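DUF4276 family protein (PDB 2P62) is of unknown function but belongs to a family grouped with the Toprim-like domains of primases and topoisomerases, and may likewise act on nucleic acids. Local coordinates at residues Y25-A30 / D56-V61; Y132-G137 / L233-R238; G213-I216 / E221-I224. All coordinates share one frame; numbering follows the deposited sequence.

Contacts 1 and 2 both reach the eight-stranded mixed sheet, with centres about 17 Å apart: contact 1 involves strand 58-63 and the lead-in to edge strand 28-29, whereas contact 2 lays helix 233-239 against strand 129-136. They touch where the hydroxyl oxygen of Tyr25 packs on Leu233 and Leu236. Contact 3 pairs two consecutive helices, 204-218 and 220-229, and its centre is about 20 Å from that of contact 1 and about 18 Å from that of contact 2. Along the chain contact 1 closes first; contact 2 then spans a largely helical region holding contact 3, and helix 233-239 brings the C-terminal end back to the sheet, consistent with a Toprim-like core carrying a helical addition.

Contact 1: Y25-A30 / D56-V61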
ATOM      1  N   TYR A  25      -1.901 -23.556  -5.066  1.00 30.87           N
ATOM      2  CA  TYR A  25      -2.465 -24.315  -6.183  1.00 30.05           C
ATOM      3  C   TYR A  25      -1.680 -24.309  -7.487  1.00 27.89           C
ATOM      4  O   TYR A  25      -2.184 -24.773  -8.497  1.00 26.55           O
ATOM      5  CB  TYR A  25      -3.920 -23.894  -6.458  1.00 29.17           C
ATOM      6  CG  TYR A  25      -4.844 -24.181  -5.304  1.00 27.72           C
ATOM      7  CD1 TYR A  25      -5.094 -23.215  -4.342  1.00 28.25           C
ATOM      8  CD2 TYR A  25      -5.405 -25.444  -5.130  1.00 29.04           C
ATOM      9  CE1 TYR A  25      -5.874 -23.494  -3.230  1.00 30.69           C
ATOM     10  CE2 TYR A  25      -6.192 -25.739  -4.013  1.00 28.55           C
ATOM     11  CZ  TYR A  25      -6.418 -24.754  -3.066  1.00 30.91           C
ATOM     12  OH  TYR A  25      -7.173 -25.016  -1.946  1.00 32.33           O
ATOM     13  N   GLY A  26      -0.461 -23.779  -7.471  1.00 28.87           N
ATOM     14  CA  GLY A  26       0.354 -23.781  -8.671  1.00 28.13           C
ATOM     15  C   GLY A  26       0.003 -22.795  -9.767  1.00 29.19           C
ATOM     16  O   GLY A  26       0.545 -22.875 -10.864  1.00 30.21           O
ATOM     17  N   PHE A  27      -0.896 -21.864  -9.501  1.00 28.48           N
ATOM     18  CA  PHE A  27      -1.236 -20.901 -10.530  1.00 31.82           C
ATOM     19  C   PHE A  27      -0.099 -19.896 -10.727  1.00 33.58           C
ATOM     20  O   PHE A  27       0.599 -19.540  -9.777  1.00 32.89           O
ATOM     21  CB  PHE A  27      -2.538 -20.188 -10.158  1.00 31.67           C
ATOM     22  CG  PHE A  27      -3.764 -20.858 -10.698  1.00 30.63           C
ATOM     23  CD1 PHE A  27      -4.349 -20.405 -11.875  1.00 31.18           C
ATOM     24  CD2 PHE A  27      -4.320 -21.954 -10.054  1.00 29.13           C
ATOM     25  CE1 PHE A  27      -5.472 -21.033 -12.409  1.00 30.52           C
ATOM     26  CE2 PHE A  27      -5.446 -22.594 -10.580  1.00 30.24           C
ATOM     27  CZ  PHE A  27      -6.022 -22.131 -11.761  1.00 29.60           C
ATOM     28  N   ARG A  28       0.092 -19.454 -11.968  1.00 37.40           N
ATOM     29  CA  ARG A  28       1.141 -18.488 -12.290  1.00 42.09           C
ATOM     30  C   ARG A  28       0.565 -17.227 -12.943  1.00 42.84           C
ATOM     31  O   ARG A  28      -0.434 -17.288 -13.655  1.00 41.25           O
ATOM     32  CB  ARG A  28       2.169 -19.132 -13.224  1.00 44.62           C
ATOM     33  CG  ARG A  28       3.448 -18.321 -13.385  1.00 51.52           C
ATOM     34  CD  ARG A  28       4.077 -18.004 -12.022  1.00 54.96           C
ATOM     35  NE  ARG A  28       3.774 -16.653 -11.539  1.00 54.21           N
ATOM     36  CZ  ARG A  28       3.730 -16.316 -10.253  1.00 55.26           C
ATOM     37  NH1 ARG A  28       3.959 -17.232  -9.316  1.00 55.50           N
ATOM     38  NH2 ARG A  28       3.480 -15.060  -9.902  1.00 56.51           N
ATOM     39  N   GLU A  29       1.194 -16.082 -12.699  1.00 46.93           N
ATOM     40  CA  GLU A  29       0.718 -14.829 -13.282  1.00 51.64           C
ATOM     41  C   GLU A  29       0.991 -14.758 -14.786  1.00 54.78           C
ATOM     42  O   GLU A  29       2.073 -15.119 -15.243  1.00 53.32           O
ATOM     43  CB  GLU A  29       1.371 -13.635 -12.579  1.00 50.64           C
ATOM     44  CG  GLU A  29       0.893 -12.277 -13.089  1.00 51.54           C
ATOM     45  CD  GLU A  29       1.216 -11.149 -12.128  1.00 52.30           C
ATOM     46  OE1 GLU A  29       0.928  -9.978 -12.462  1.00 51.76           O
ATOM     47  OE2 GLU A  29       1.751 -11.437 -11.033  1.00 52.53           O
ATOM     48  N   ALA A  30       0.002 -14.291 -15.545  1.00 60.74           N
ATOM     49  CA  ALA A  30       0.113 -14.166 -16.999  1.00 67.60           C
ATOM     50  C   ALA A  30       1.437 -13.544 -17.420  1.00 73.31           C
ATOM     51  O   ALA A  30       1.967 -12.671 -16.734  1.00 74.30           O
ATOM     52  CB  ALA A  30      -1.038 -13.337 -17.538  1.00 67.70           C
ATOM     53  N   ASP A  56      -2.681 -24.835 -16.373  1.00 30.70           N
ATOM     54  CA  ASP A  56      -3.304 -25.811 -17.256  1.00 30.34           C
ATOM     55  C   ASP A  56      -4.218 -25.055 -18.225  1.00 30.57           C
ATOM     56  O   ASP A  56      -3.745 -24.189 -18.958  1.00 31.71           O
ATOM     57  CB  ASP A  56      -4.105 -26.850 -16.454  1.00 32.59           C
ATOM     58  CG  ASP A  56      -3.229 -27.680 -15.513  1.00 34.59           C
ATOM     59  OD1 ASP A  56      -2.235 -28.275 -15.986  1.00 34.16           O
ATOM     60  OD2 ASP A  56      -3.537 -27.739 -14.296  1.00 37.57           O
ATOM     61  N   ASN A  57      -5.515 -25.363 -18.229  1.00 28.81           N
ATOM     62  CA  ASN A  57      -6.436 -24.682 -19.134  1.00 27.91           C
ATOM     63  C   ASN A  57      -7.398 -23.710 -18.441  1.00 28.15           C
ATOM     64  O   ASN A  57      -8.447 -23.354 -18.989  1.00 28.34           O
ATOM     65  CB  ASN A  57      -7.231 -25.706 -19.963  1.00 27.06           C
ATOM     66  CG  ASN A  57      -8.332 -26.403 -19.170  1.00 27.21           C
ATOM     67  OD1 ASN A  57      -9.094 -27.208 -19.723  1.00 27.85           O
ATOM     68  ND2 ASN A  57      -8.426 -26.100 -17.884  1.00 28.66           N
ATOM     69  N   ILE A  58      -7.033 -23.276 -17.237  1.00 26.68           N
ATOM     70  CA  ILE A  58      -7.858 -22.335 -16.487  1.00 26.19           C
ATOM     71  C   ILE A  58      -7.187 -20.984 -16.273  1.00 27.10           C
ATOM     72  O   ILE A  58      -6.058 -20.908 -15.788  1.00 28.86           O
ATOM     73  CB  ILE A  58      -8.216 -22.866 -15.092  1.00 28.08           C
ATOM     74  CG1 ILE A  58      -9.116 -24.105 -15.204  1.00 26.77           C
ATOM     75  CG2 ILE A  58      -8.893 -21.751 -14.282  1.00 22.96           C
ATOM     76  CD1 ILE A  58      -9.516 -24.686 -13.858  1.00 23.81           C
ATOM     77  N   ALA A  59      -7.905 -19.920 -16.619  1.00 25.98           N
ATOM     78  CA  ALA A  59      -7.418 -18.560 -16.424  1.00 25.68           C
ATOM     79  C   ALA A  59      -8.312 -17.879 -15.387  1.00 24.90           C
ATOM     80  O   ALA A  59      -9.531 -17.870 -15.523  1.00 25.36           O
ATOM     81  CB  ALA A  59      -7.464 -17.783 -17.737  1.00 24.91           C
ATOM     82  N   LEU A  60      -7.702 -17.333 -14.339  1.00 24.51           N
ATOM     83  CA  LEU A  60      -8.450 -16.627 -13.310  1.00 23.69           C
ATOM     84  C   LEU A  60      -8.164 -15.140 -13.446  1.00 23.66           C
ATOM     85  O   LEU A  60      -7.021 -14.701 -13.318  1.00 20.48           O
ATOM     86  CB  LEU A  60      -8.039 -17.097 -11.917  1.00 22.32           C
ATOM     87  CG  LEU A  60      -8.298 -18.577 -11.636  1.00 22.61           C
ATOM     88  CD1 LEU A  60      -7.672 -18.957 -10.316  1.00 20.48           C
ATOM     89  CD2 LEU A  60      -9.792 -18.857 -11.646  1.00 20.08           C
ATOM     90  N   VAL A  61      -9.210 -14.373 -13.727  1.00 24.30           N
ATOM     91  CA  VAL A  61      -9.091 -12.934 -13.871  1.00 25.25           C
ATOM     92  C   VAL A  61      -9.613 -12.320 -12.581  1.00 25.78           C
ATOM     93  O   VAL A  61     -10.799 -12.400 -12.285  1.00 27.25           O
ATOM     94  CB  VAL A  61      -9.921 -12.433 -15.069  1.00 25.29           C
ATOM     95  CG1 VAL A  61      -9.785 -10.921 -15.200  1.00 25.61           C
ATOM     96  CG2 VAL A  61      -9.439 -13.119 -16.354  1.00 23.31           C
TER
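Phe27 meets Ile58 and Leu60 across a wide backbone gap, the closest CA atoms of the two segments, those of Phe27 and Asp56, being 8.6 Å apart, so side chains rather than backbone bonds join residues 25-30 to 56-61. The CB of Phe27 is directed at residues 56-61, and the ring lies against Ile58 and Leu60. Leu60 comes to that ring from above: its methyl CD1 stands over one face, 3.9 Å from the centroid of the Phe27 ring and 18° off the normal, a CH-pi contact displaced toward the rim. The closest ring atom to this methyl is CE1 of Phe27, 3.7 Å from Leu60 CD1. Ile58 takes the edge instead. The branch methyl CG2 of Ile58 lies in the ring plane, 3.8 Å from CZ of Phe27, placed there by a first torsion (chi1 -66°) that sets CG1 beside the backbone N and turns CG2 anti to it. The carbonyl O of Ile58 also lies at the ring edge, 3.4 Å from Phe27 CE1, where the CE1 hydrogen probably faces it, a mildly favourable approach and not a hydrogen bond. Ile58 and Leu60 reach the same ring because they are two residues apart on a strand and project from the same side; Ala59 between them turns away. All three touching residues are buried, and the contact is almost wholly apolar. Strand 51-55 runs between strands 28-29 and 58-63 in the sheet, and Phe27 packs on Leu53 and Lys55 of it as well, so its ring bridges over this middle strand to the far one. On the other flank strand 58-63 runs parallel to strand 2-7, where Leu60 touches Lys4, while Val240, just beyond helix 233-239, packs on Phe27.

Contact 2: Y132-G137 / L233-R238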
ATOM      1  N   TYR A 132     -20.980 -17.145  -8.051  1.00 26.10           N
ATOM      2  CA  TYR A 132     -20.821 -17.537  -6.664  1.00 26.59           C
ATOM      3  C   TYR A 132     -20.663 -16.376  -5.704  1.00 26.20           C
ATOM      4  O   TYR A 132     -19.616 -15.739  -5.641  1.00 26.17           O
ATOM      5  CB  TYR A 132     -19.615 -18.468  -6.503  1.00 27.69           C
ATOM      6  CG  TYR A 132     -19.771 -19.827  -7.142  1.00 32.16           C
ATOM      7  CD1 TYR A 132     -20.403 -20.873  -6.463  1.00 31.97           C
ATOM      8  CD2 TYR A 132     -19.262 -20.082  -8.426  1.00 32.04           C
ATOM      9  CE1 TYR A 132     -20.517 -22.136  -7.041  1.00 32.55           C
ATOM     10  CE2 TYR A 132     -19.376 -21.344  -9.008  1.00 32.20           C
ATOM     11  CZ  TYR A 132     -20.001 -22.363  -8.308  1.00 33.55           C
ATOM     12  OH  TYR A 132     -20.093 -23.614  -8.871  1.00 37.70           O
ATOM     13  N   PRO A 133     -21.724 -16.062  -4.965  1.00 26.77           N
ATOM     14  CA  PRO A 133     -21.610 -14.959  -4.009  1.00 25.90           C
ATOM     15  C   PRO A 133     -21.014 -15.536  -2.720  1.00 25.58           C
ATOM     16  O   PRO A 133     -21.502 -16.532  -2.189  1.00 24.52           O
ATOM     17  CB  PRO A 133     -23.049 -14.458  -3.866  1.00 26.44           C
ATOM     18  CG  PRO A 133     -23.890 -15.664  -4.202  1.00 29.40           C
ATOM     19  CD  PRO A 133     -23.128 -16.395  -5.272  1.00 26.95           C
ATOM     20  N   TYR A 134     -19.933 -14.934  -2.236  1.00 25.61           N
ATOM     21  CA  TYR A 134     -19.292 -15.443  -1.036  1.00 25.01           C
ATOM     22  C   TYR A 134     -18.983 -14.376   0.002  1.00 25.90           C
ATOM     23  O   TYR A 134     -18.402 -13.340  -0.312  1.00 24.42           O
ATOM     24  CB  TYR A 134     -18.010 -16.181  -1.426  1.00 25.33           C
ATOM     25  CG  TYR A 134     -17.297 -16.844  -0.277  1.00 27.40           C
ATOM     26  CD1 TYR A 134     -16.290 -16.178   0.423  1.00 29.54           C
ATOM     27  CD2 TYR A 134     -17.645 -18.134   0.131  1.00 26.74           C
ATOM     28  CE1 TYR A 134     -15.644 -16.783   1.503  1.00 29.71           C
ATOM     29  CE2 TYR A 134     -17.007 -18.746   1.212  1.00 28.51           C
ATOM     30  CZ  TYR A 134     -16.009 -18.066   1.889  1.00 30.45           C
ATOM     31  OH  TYR A 134     -15.367 -18.670   2.944  1.00 33.30           O
ATOM     32  N   GLY A 135     -19.384 -14.640   1.244  1.00 27.62           N
ATOM     33  CA  GLY A 135     -19.130 -13.707   2.326  1.00 27.70           C
ATOM     34  C   GLY A 135     -17.874 -14.113   3.076  1.00 28.79           C
ATOM     35  O   GLY A 135     -17.783 -15.243   3.551  1.00 28.08           O
ATOM     36  N   MET A 136     -16.906 -13.204   3.177  1.00 28.15           N
ATOM     37  CA  MET A 136     -15.649 -13.483   3.866  1.00 29.70           C
ATOM     38  C   MET A 136     -15.723 -13.168   5.359  1.00 30.88           C
ATOM     39  O   MET A 136     -16.343 -12.193   5.779  1.00 31.35           O
ATOM     40  CB  MET A 136     -14.516 -12.669   3.234  1.00 30.21           C
ATOM     41  CG  MET A 136     -13.133 -12.875   3.866  1.00 31.38           C
ATOM     42  SD  MET A 136     -12.406 -14.505   3.549  1.00 31.54           S
ATOM     43  CE  MET A 136     -12.295 -14.411   1.788  1.00 28.91           C
ATOM     44  N   GLY A 137     -15.088 -14.007   6.164  1.00 33.01           N
ATOM     45  CA  GLY A 137     -15.091 -13.778   7.593  1.00 34.76           C
ATOM     46  C   GLY A 137     -16.198 -14.481   8.353  1.00 36.14           C
ATOM     47  O   GLY A 137     -16.601 -14.015   9.415  1.00 36.26           O
ATOM     48  N   LEU A 233     -11.808 -23.693   1.936  1.00 31.99           N
ATOM     49  CA  LEU A 233     -11.402 -24.778   1.047  1.00 33.29           C
ATOM     50  C   LEU A 233     -12.373 -25.058  -0.102  1.00 32.73           C
ATOM     51  O   LEU A 233     -11.973 -25.113  -1.266  1.00 32.14           O
ATOM     52  CB  LEU A 233     -11.169 -26.044   1.866  1.00 31.61           C
ATOM     53  CG  LEU A 233      -9.799 -26.706   1.722  1.00 34.31           C
ATOM     54  CD1 LEU A 233      -8.685 -25.659   1.648  1.00 31.12           C
ATOM     55  CD2 LEU A 233      -9.593 -27.644   2.898  1.00 30.84           C
ATOM     56  N   PRO A 234     -13.661 -25.248   0.207  1.00 32.23           N
ATOM     57  CA  PRO A 234     -14.633 -25.520  -0.856  1.00 32.17           C
ATOM     58  C   PRO A 234     -14.712 -24.423  -1.919  1.00 30.75           C
ATOM     59  O   PRO A 234     -14.967 -24.706  -3.086  1.00 32.74           O
ATOM     60  CB  PRO A 234     -15.946 -25.735  -0.086  1.00 31.27           C
ATOM     61  CG  PRO A 234     -15.720 -25.009   1.212  1.00 36.50           C
ATOM     62  CD  PRO A 234     -14.290 -25.311   1.534  1.00 31.69           C
ATOM     63  N   LEU A 235     -14.482 -23.179  -1.518  1.00 29.05           N
ATOM     64  CA  LEU A 235     -14.506 -22.055  -2.458  1.00 27.72           C
ATOM     65  C   LEU A 235     -13.262 -22.106  -3.361  1.00 28.21           C
ATOM     66  O   LEU A 235     -13.345 -21.947  -4.583  1.00 26.66           O
ATOM     67  CB  LEU A 235     -14.513 -20.722  -1.698  1.00 25.81           C
ATOM     68  CG  LEU A 235     -14.283 -19.471  -2.563  1.00 25.75           C
ATOM     69  CD1 LEU A 235     -15.561 -19.145  -3.339  1.00 23.80           C
ATOM     70  CD2 LEU A 235     -13.884 -18.292  -1.692  1.00 23.86           C
ATOM     71  N   LEU A 236     -12.106 -22.310  -2.741  1.00 26.86           N
ATOM     72  CA  LEU A 236     -10.855 -22.382  -3.477  1.00 26.51           C
ATOM     73  C   LEU A 236     -10.866 -23.562  -4.432  1.00 27.50           C
ATOM     74  O   LEU A 236     -10.465 -23.439  -5.591  1.00 26.72           O
ATOM     75  CB  LEU A 236      -9.680 -22.518  -2.504  1.00 26.21           C
ATOM     76  CG  LEU A 236      -9.416 -21.264  -1.659  1.00 26.18           C
ATOM     77  CD1 LEU A 236      -8.569 -21.590  -0.435  1.00 22.93           C
ATOM     78  CD2 LEU A 236      -8.744 -20.231  -2.546  1.00 24.39           C
ATOM     79  N   GLU A 237     -11.339 -24.704  -3.949  1.00 28.68           N
ATOM     80  CA  GLU A 237     -11.370 -25.902  -4.776  1.00 31.77           C
ATOM     81  C   GLU A 237     -12.332 -25.764  -5.952  1.00 30.77           C
ATOM     82  O   GLU A 237     -12.215 -26.484  -6.936  1.00 29.10           O
ATOM     83  CB  GLU A 237     -11.709 -27.127  -3.916  1.00 33.35           C
ATOM     84  CG  GLU A 237     -10.736 -27.314  -2.754  1.00 36.46           C
ATOM     85  CD  GLU A 237     -10.991 -28.576  -1.951  1.00 40.00           C
ATOM     86  OE1 GLU A 237     -12.173 -28.938  -1.759  1.00 41.23           O
ATOM     87  OE2 GLU A 237     -10.007 -29.199  -1.496  1.00 41.23           O
ATOM     88  N   ARG A 238     -13.263 -24.821  -5.850  1.00 29.81           N
ATOM     89  CA  ARG A 238     -14.223 -24.571  -6.916  1.00 30.03           C
ATOM     90  C   ARG A 238     -13.559 -23.684  -7.971  1.00 29.23           C
ATOM     91  O   ARG A 238     -13.633 -23.960  -9.175  1.00 27.06           O
ATOM     92  CB  ARG A 238     -15.462 -23.875  -6.354  1.00 32.24           C
ATOM     93  CG  ARG A 238     -16.762 -24.361  -6.956  1.00 38.57           C
ATOM     94  CD  ARG A 238     -16.872 -25.864  -6.783  1.00 45.52           C
ATOM     95  NE  ARG A 238     -18.093 -26.417  -7.358  1.00 51.89           N
ATOM     96  CZ  ARG A 238     -19.299 -26.300  -6.813  1.00 54.11           C
ATOM     97  NH1 ARG A 238     -20.344 -26.845  -7.418  1.00 56.55           N
ATOM     98  NH2 ARG A 238     -19.458 -25.647  -5.666  1.00 53.21           N
TER
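Leu235 and Tyr132, the two residues with most surface buried here, make separate contacts: Leu235 sits on the ring of Tyr134, and Tyr132 meets Arg238 one helical turn further on. The methyl CD2 of Leu235 lies over the centre of the Tyr134 ring, 3.8 Å from its centroid and 10° off the normal, a nearly axial CH-pi contact. The second methyl, CD1 of Leu235, stays at the margin, 4.2 Å from Tyr134 CD2. Tyr134 has CG anti to its backbone N (chi1 -176°), which carries the ring out from the strand with one face presented to this residue. At the far end of the ring its hydroxyl is hydrogen-bonded to the carbonyl O of Asn231, in the loop just before the helix, and this fixes the phenol end while Leu235 covers the face. Tyr132 works differently. The OH of Tyr132 stands above the guanidinium of Arg238, 3.5 Å from CZ and over the middle of the group, approaching through a face where no N-H points; no hydrogen bond forms between them. Ring and guanidinium planes are 56° apart, so the pair is not a flat stack. The Arg238 chain bends at its second torsion and crosses the phenol at about a right angle, its CG 3.9 Å from Tyr132 OH. Its NH1 goes on to a weak hydrogen bond with Asn121 OD1. Tyr132 and Tyr134 face the helix together because they lie two residues apart on the strand, and Pro133 between them turns to the opposite face, where helix 104-109 covers it. Next to strand 129-136 runs strand 89-97, whose Tyr93 stacks on Tyr132 and also touches Leu235 and Arg238; helix 233-239 thus packs across both parallel strands.

Contact 3: G213-I216 / E221-I224; sequences GIMI and ELLI
Met215, Ile216, Leu222 and Leu223 form an apolar helix-helix contact between helices 204-218 and 220-229, which follow one another directly in the chain and pack side chain to side chain close to the turn that joins them. The backbones are near each other, 6.8 Å between the CA atoms of Ile216 and Leu223, as expected so close to the turn. Met215 has the most surface buried by the contact. Its chain is extended through the first two torsions, with CG anti to the backbone N (chi1 -178°), and bends at the third (chi3 -77°), so that CE turns to meet Leu222. The methyl CE of Met215 lies 3.6 Å from CD2 of Leu222, the two side chains crossing at about a right angle. SD of Met215, one atom back, touches both leucines, 3.9 Å from CD2 of Leu222 and 4.0 Å from CB of Leu223. Ile216 adds a smaller, second patch: CG1 of Ile216 lies 3.5 Å from CD2 of Leu223, and its terminal CD1 3.9 Å from the same methyl, which therefore rests against the longer isoleucine branch. Leu223 is thus gripped at both ends, by the sulfur at its root and by Ile216 at its tip. The surroundings extend the apolar layer: Leu159 and Leu162 of helix 152-162 touch Met215 and Leu222 respectively, and Leu20 of helix 11-23 touches Leu223. No hydrogen bond or charge pair crosses between residues 213-216 and 221-224. The pair is therefore probably held by dispersion and by burial of apolar surface, most complete at Met215, Ile216 and Leu223, with Leu222 partly exposed, and the flexible methionine, with its polarisable sulfur, shapes itself to the two branched leucines.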
ATOM      1  N   GLY A 213       2.771 -16.946   2.467  1.00 30.28           N
ATOM      2  CA  GLY A 213       3.742 -17.589   1.598  1.00 30.12           C
ATOM      3  C   GLY A 213       4.793 -18.361   2.368  1.00 31.92           C
ATOM      4  O   GLY A 213       5.211 -19.445   1.967  1.00 33.65           O
ATOM      5  N   ILE A 214       5.233 -17.799   3.483  1.00 32.17           N
ATOM      6  CA  ILE A 214       6.225 -18.467   4.298  1.00 33.86           C
ATOM      7  C   ILE A 214       5.610 -19.658   5.042  1.00 34.84           C
ATOM      8  O   ILE A 214       6.230 -20.717   5.127  1.00 36.49           O
ATOM      9  CB  ILE A 214       6.854 -17.476   5.289  1.00 33.93           C
ATOM     10  CG1 ILE A 214       7.724 -16.478   4.518  1.00 34.21           C
ATOM     11  CG2 ILE A 214       7.664 -18.218   6.334  1.00 33.49           C
ATOM     12  CD1 ILE A 214       8.310 -15.368   5.379  1.00 36.86           C
ATOM     13  N   MET A 215       4.394 -19.485   5.564  1.00 34.87           N
ATOM     14  CA  MET A 215       3.704 -20.548   6.298  1.00 36.33           C
ATOM     15  C   MET A 215       3.581 -21.787   5.435  1.00 38.28           C
ATOM     16  O   MET A 215       3.740 -22.906   5.913  1.00 38.42           O
ATOM     17  CB  MET A 215       2.298 -20.107   6.732  1.00 35.59           C
ATOM     18  CG  MET A 215       1.548 -21.172   7.551  1.00 34.31           C
ATOM     19  SD  MET A 215       0.027 -20.587   8.335  1.00 28.22           S
ATOM     20  CE  MET A 215       0.766 -19.689   9.695  1.00 32.46           C
ATOM     21  N   ILE A 216       3.290 -21.578   4.158  1.00 40.64           N
ATOM     22  CA  ILE A 216       3.145 -22.680   3.225  1.00 41.90           C
ATOM     23  C   ILE A 216       4.421 -23.513   3.214  1.00 43.82           C
ATOM     24  O   ILE A 216       4.390 -24.710   2.928  1.00 44.99           O
ATOM     25  CB  ILE A 216       2.836 -22.149   1.816  1.00 39.76           C
ATOM     26  CG1 ILE A 216       1.474 -21.453   1.835  1.00 40.38           C
ATOM     27  CG2 ILE A 216       2.835 -23.282   0.811  1.00 39.00           C
ATOM     28  CD1 ILE A 216       1.012 -20.965   0.488  1.00 41.23           C
ATOM     29  N   GLU A 221       0.424 -27.657   6.803  1.00 42.40           N
ATOM     30  CA  GLU A 221      -0.780 -28.226   7.400  1.00 42.63           C
ATOM     31  C   GLU A 221      -1.576 -27.243   8.231  1.00 41.04           C
ATOM     32  O   GLU A 221      -2.806 -27.328   8.310  1.00 39.99           O
ATOM     33  CB  GLU A 221      -0.423 -29.453   8.240  1.00 46.32           C
ATOM     34  CG  GLU A 221       0.119 -30.589   7.388  1.00 51.92           C
ATOM     35  CD  GLU A 221      -0.736 -30.814   6.149  1.00 55.71           C
ATOM     36  OE1 GLU A 221      -1.963 -31.032   6.304  1.00 57.19           O
ATOM     37  OE2 GLU A 221      -0.185 -30.761   5.023  1.00 57.85           O
ATOM     38  N   LEU A 222      -0.876 -26.312   8.860  1.00 39.87           N
ATOM     39  CA  LEU A 222      -1.546 -25.312   9.669  1.00 39.12           C
ATOM     40  C   LEU A 222      -2.454 -24.454   8.769  1.00 37.64           C
ATOM     41  O   LEU A 222      -3.612 -24.222   9.106  1.00 35.46           O
ATOM     42  CB  LEU A 222      -0.511 -24.438  10.379  1.00 39.39           C
ATOM     43  CG  LEU A 222      -1.120 -23.381  11.298  1.00 41.36           C
ATOM     44  CD1 LEU A 222      -1.821 -24.062  12.475  1.00 41.08           C
ATOM     45  CD2 LEU A 222      -0.027 -22.450  11.787  1.00 44.96           C
ATOM     46  N   LEU A 223      -1.930 -24.001   7.627  1.00 37.03           N
ATOM     47  CA  LEU A 223      -2.700 -23.175   6.689  1.00 38.04           C
ATOM     48  C   LEU A 223      -3.900 -23.936   6.129  1.00 37.28           C
ATOM     49  O   LEU A 223      -5.008 -23.397   6.031  1.00 37.50           O
ATOM     50  CB  LEU A 223      -1.828 -22.709   5.514  1.00 38.17           C
ATOM     51  CG  LEU A 223      -2.560 -21.867   4.449  1.00 37.76           C
ATOM     52  CD1 LEU A 223      -2.788 -20.467   4.998  1.00 34.45           C
ATOM     53  CD2 LEU A 223      -1.752 -21.806   3.154  1.00 36.13           C
ATOM     54  N   ILE A 224      -3.671 -25.187   5.752  1.00 36.97           N
ATOM     55  CA  ILE A 224      -4.733 -26.018   5.210  1.00 37.08           C
ATOM     56  C   ILE A 224      -5.826 -26.190   6.256  1.00 37.21           C
ATOM     57  O   ILE A 224      -7.009 -26.089   5.942  1.00 38.13           O
ATOM     58  CB  ILE A 224      -4.177 -27.392   4.766  1.00 37.30           C
ATOM     59  CG1 ILE A 224      -3.353 -27.215   3.483  1.00 37.05           C
ATOM     60  CG2 ILE A 224      -5.307 -28.374   4.552  1.00 34.93           C
ATOM     61  CD1 ILE A 224      -2.642 -28.469   3.015  1.00 41.83           C
TER